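PDB 4IFA: extracellular protein containing a SCP domain from Bacillus anthracis, which is of unknown function but carries an SCP (CAP-family) domain and a CAP-associated N-terminal region, and is regarded as a possible virulence factor and vaccine candidate. Local coordinates for residues I291-S296 / D329-Q334. Sequence-based numbering, arbitrary orientation.
Sequences IAAQHS and DKFYTQ
A292 and Y332 form an antiparallel hydrogen-bonded pair between edge strand 286-293 and strand 331-338 in the mixed sheet of the SCP domain. A292 N donates to Y332 O at 2.9 Å; the return bond from Y332 N to A292 O is nearly straight (175°). Two residues on, past the non-hydrogen-bonded pair A293-F331, where the edge strand gives way to loop, Q294 N donates to K330 O at 2.8 Å, and the CA of A293 also approaches that carbonyl with its hydrogen. Y332 carries the pairing into the loop. With CG anti to its carbonyl carbon (chi1 -49°), its ring runs alongside the 292-295 backbone, edge toward A292 O and H295 O, and its OH donates to H295 O at 2.7 Å from above the carbonyl plane. The K330 chain runs extended alongside the loop, its CD 3.5 Å from H295 O, its NZ held by Y77 OH and by a water that donates to Q294 O. On the face opposite A292 and Y332, A293 CB sits over the F331 ring, 4.0 Å from its centroid, a CH-pi contact. The Q294 amide stands almost perpendicular to that ring, NE2 3.6 Å from F331 CE2. Nearby, I291 CG2 lies beside T333 OG1, which is hydrogen-bonded to S254 OG of helix 244-260. Backbone bonds thus fix the strand pairing, while the tyrosine hydroxyl and the lysine-water bridge satisfy carbonyls of the departing loop beyond the end of the ladder.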
loop_
_atom_site.group_PDB
_atom_site.type_symbol
_atom_site.label_atom_id
_atom_site.label_comp_id
_atom_site.label_asym_id
_atom_site.label_seq_id
_atom_site.Cartn_x
_atom_site.Cartn_y
_atom_site.Cartn_z
ATOM N N ILE A 291 -6.650 -12.895 2.753
ATOM C CA ILE A 291 -7.061 -12.204 3.970
ATOM C C ILE A 291 -5.837 -11.701 4.735
ATOM O O ILE A 291 -4.750 -12.277 4.674
ATOM C CB ILE A 291 -7.991 -13.073 4.903
ATOM C CG1 ILE A 291 -7.403 -14.454 5.129
ATOM C CG2 ILE A 291 -9.407 -13.147 4.298
ATOM C CD1 ILE A 291 -8.220 -15.305 6.157
ATOM N N ALA A 292 -6.023 -10.562 5.413
ATOM C CA ALA A 292 -4.994 -9.948 6.246
ATOM C C ALA A 292 -5.637 -9.210 7.391
ATOM O O ALA A 292 -6.754 -8.717 7.280
ATOM C CB ALA A 292 -4.193 -8.933 5.425
ATOM N N ALA A 293 -4.927 -9.140 8.503
ATOM C CA ALA A 293 -5.403 -8.389 9.656
ATOM C C ALA A 293 -4.272 -7.656 10.371
ATOM O O ALA A 293 -3.187 -8.176 10.571
ATOM C CB ALA A 293 -6.107 -9.316 10.669
ATOM N N GLN A 294 -4.593 -6.431 10.776
ATOM C CA GLN A 294 -3.757 -5.584 11.640
ATOM C C GLN A 294 -2.681 -4.742 10.985
ATOM O O GLN A 294 -2.093 -3.879 11.634
ATOM C CB GLN A 294 -3.202 -6.333 12.869
ATOM C CG GLN A 294 -4.300 -7.071 13.678
ATOM C CD GLN A 294 -5.442 -6.152 14.094
ATOM O OE1 GLN A 294 -5.230 -4.963 14.344
ATOM N NE2 GLN A 294 -6.641 -6.711 14.231
ATOM N N HIS A 295 -2.451 -4.957 9.690
ATOM C CA HIS A 295 -1.535 -4.091 8.947
ATOM C C HIS A 295 -2.045 -2.646 9.074
ATOM O O HIS A 295 -3.263 -2.415 9.134
ATOM C CB HIS A 295 -1.415 -4.524 7.497
ATOM C CG HIS A 295 -0.991 -5.953 7.347
ATOM N ND1 HIS A 295 -1.834 -7.018 7.628
ATOM C CD2 HIS A 295 0.190 -6.486 6.978
ATOM C CE1 HIS A 295 -1.186 -8.142 7.390
ATOM N NE2 HIS A 295 0.055 -7.843 7.010
ATOM N N SER A 296 -1.131 -1.681 9.013
ATOM C CA SER A 296 -1.513 -0.269 9.195
ATOM C C SER A 296 -2.500 0.258 8.191
ATOM O O SER A 296 -3.366 1.047 8.545
ATOM C CB SER A 296 -0.285 0.644 9.179
ATOM O OG SER A 296 0.465 0.498 7.956
ATOM N N ASP A 329 -12.327 -1.978 9.369
ATOM C CA ASP A 329 -11.261 -1.589 10.289
ATOM C C ASP A 329 -9.930 -2.086 9.685
ATOM O O ASP A 329 -9.650 -1.763 8.537
ATOM C CB ASP A 329 -11.541 -2.066 11.726
ATOM C CG ASP A 329 -10.755 -1.268 12.804
ATOM O OD1 ASP A 329 -9.852 -0.440 12.491
ATOM O OD2 ASP A 329 -11.120 -1.417 13.993
ATOM N N LYS A 330 -9.135 -2.857 10.415
ATOM C CA LYS A 330 -7.879 -3.365 9.863
ATOM C C LYS A 330 -7.945 -4.817 9.442
ATOM O O LYS A 330 -6.977 -5.538 9.572
ATOM C CB LYS A 330 -6.690 -3.063 10.812
ATOM C CG LYS A 330 -6.479 -1.536 10.982
ATOM C CD LYS A 330 -5.251 -1.250 11.797
ATOM C CE LYS A 330 -5.091 0.238 12.011
ATOM N NZ LYS A 330 -4.042 0.525 13.042
ATOM N N PHE A 331 -9.111 -5.236 8.908
ATOM C CA PHE A 331 -9.290 -6.552 8.316
ATOM C C PHE A 331 -9.489 -6.290 6.828
ATOM O O PHE A 331 -10.383 -5.533 6.437
ATOM C CB PHE A 331 -10.492 -7.302 8.953
ATOM C CG PHE A 331 -10.207 -7.842 10.322
ATOM C CD1 PHE A 331 -9.932 -9.197 10.519
ATOM C CD2 PHE A 331 -10.098 -6.976 11.400
ATOM C CE1 PHE A 331 -9.600 -9.658 11.764
ATOM C CE2 PHE A 331 -9.787 -7.455 12.660
ATOM C CZ PHE A 331 -9.523 -8.791 12.804
ATOM N N TYR A 332 -8.650 -6.929 6.029
ATOM C CA TYR A 332 -8.576 -6.726 4.590
ATOM C C TYR A 332 -8.777 -8.021 3.853
ATOM O O TYR A 332 -8.118 -9.031 4.149
ATOM C CB TYR A 332 -7.156 -6.221 4.222
ATOM C CG TYR A 332 -6.641 -5.053 5.058
ATOM C CD1 TYR A 332 -6.796 -3.733 4.627
ATOM C CD2 TYR A 332 -5.969 -5.266 6.246
ATOM C CE1 TYR A 332 -6.319 -2.674 5.346
ATOM C CE2 TYR A 332 -5.491 -4.179 6.996
ATOM C CZ TYR A 332 -5.659 -2.895 6.541
ATOM O OH TYR A 332 -5.199 -1.823 7.276
ATOM N N THR A 333 -9.737 -8.031 2.911
ATOM C CA THR A 333 -10.041 -9.217 2.134
ATOM C C THR A 333 -10.091 -8.926 0.645
ATOM O O THR A 333 -10.800 -8.028 0.212
ATOM C CB THR A 333 -11.428 -9.791 2.549
ATOM O OG1 THR A 333 -11.411 -10.164 3.934
ATOM C CG2 THR A 333 -11.836 -11.014 1.746
ATOM N N GLN A 334 -9.339 -9.714 -0.118
ATOM C CA GLN A 334 -9.450 -9.746 -1.577
ATOM C C GLN A 334 -10.232 -10.982 -1.955
ATOM O O GLN A 334 -9.872 -12.094 -1.529
ATOM C CB GLN A 334 -8.080 -9.865 -2.245
ATOM C CG GLN A 334 -7.202 -8.642 -2.176
ATOM C CD GLN A 334 -5.829 -8.871 -2.789
ATOM O OE1 GLN A 334 -5.187 -9.898 -2.551
ATOM N NE2 GLN A 334 -5.365 -7.914 -3.615
HETATM O O HOH W 1 -1.849 -1.350 12.718
#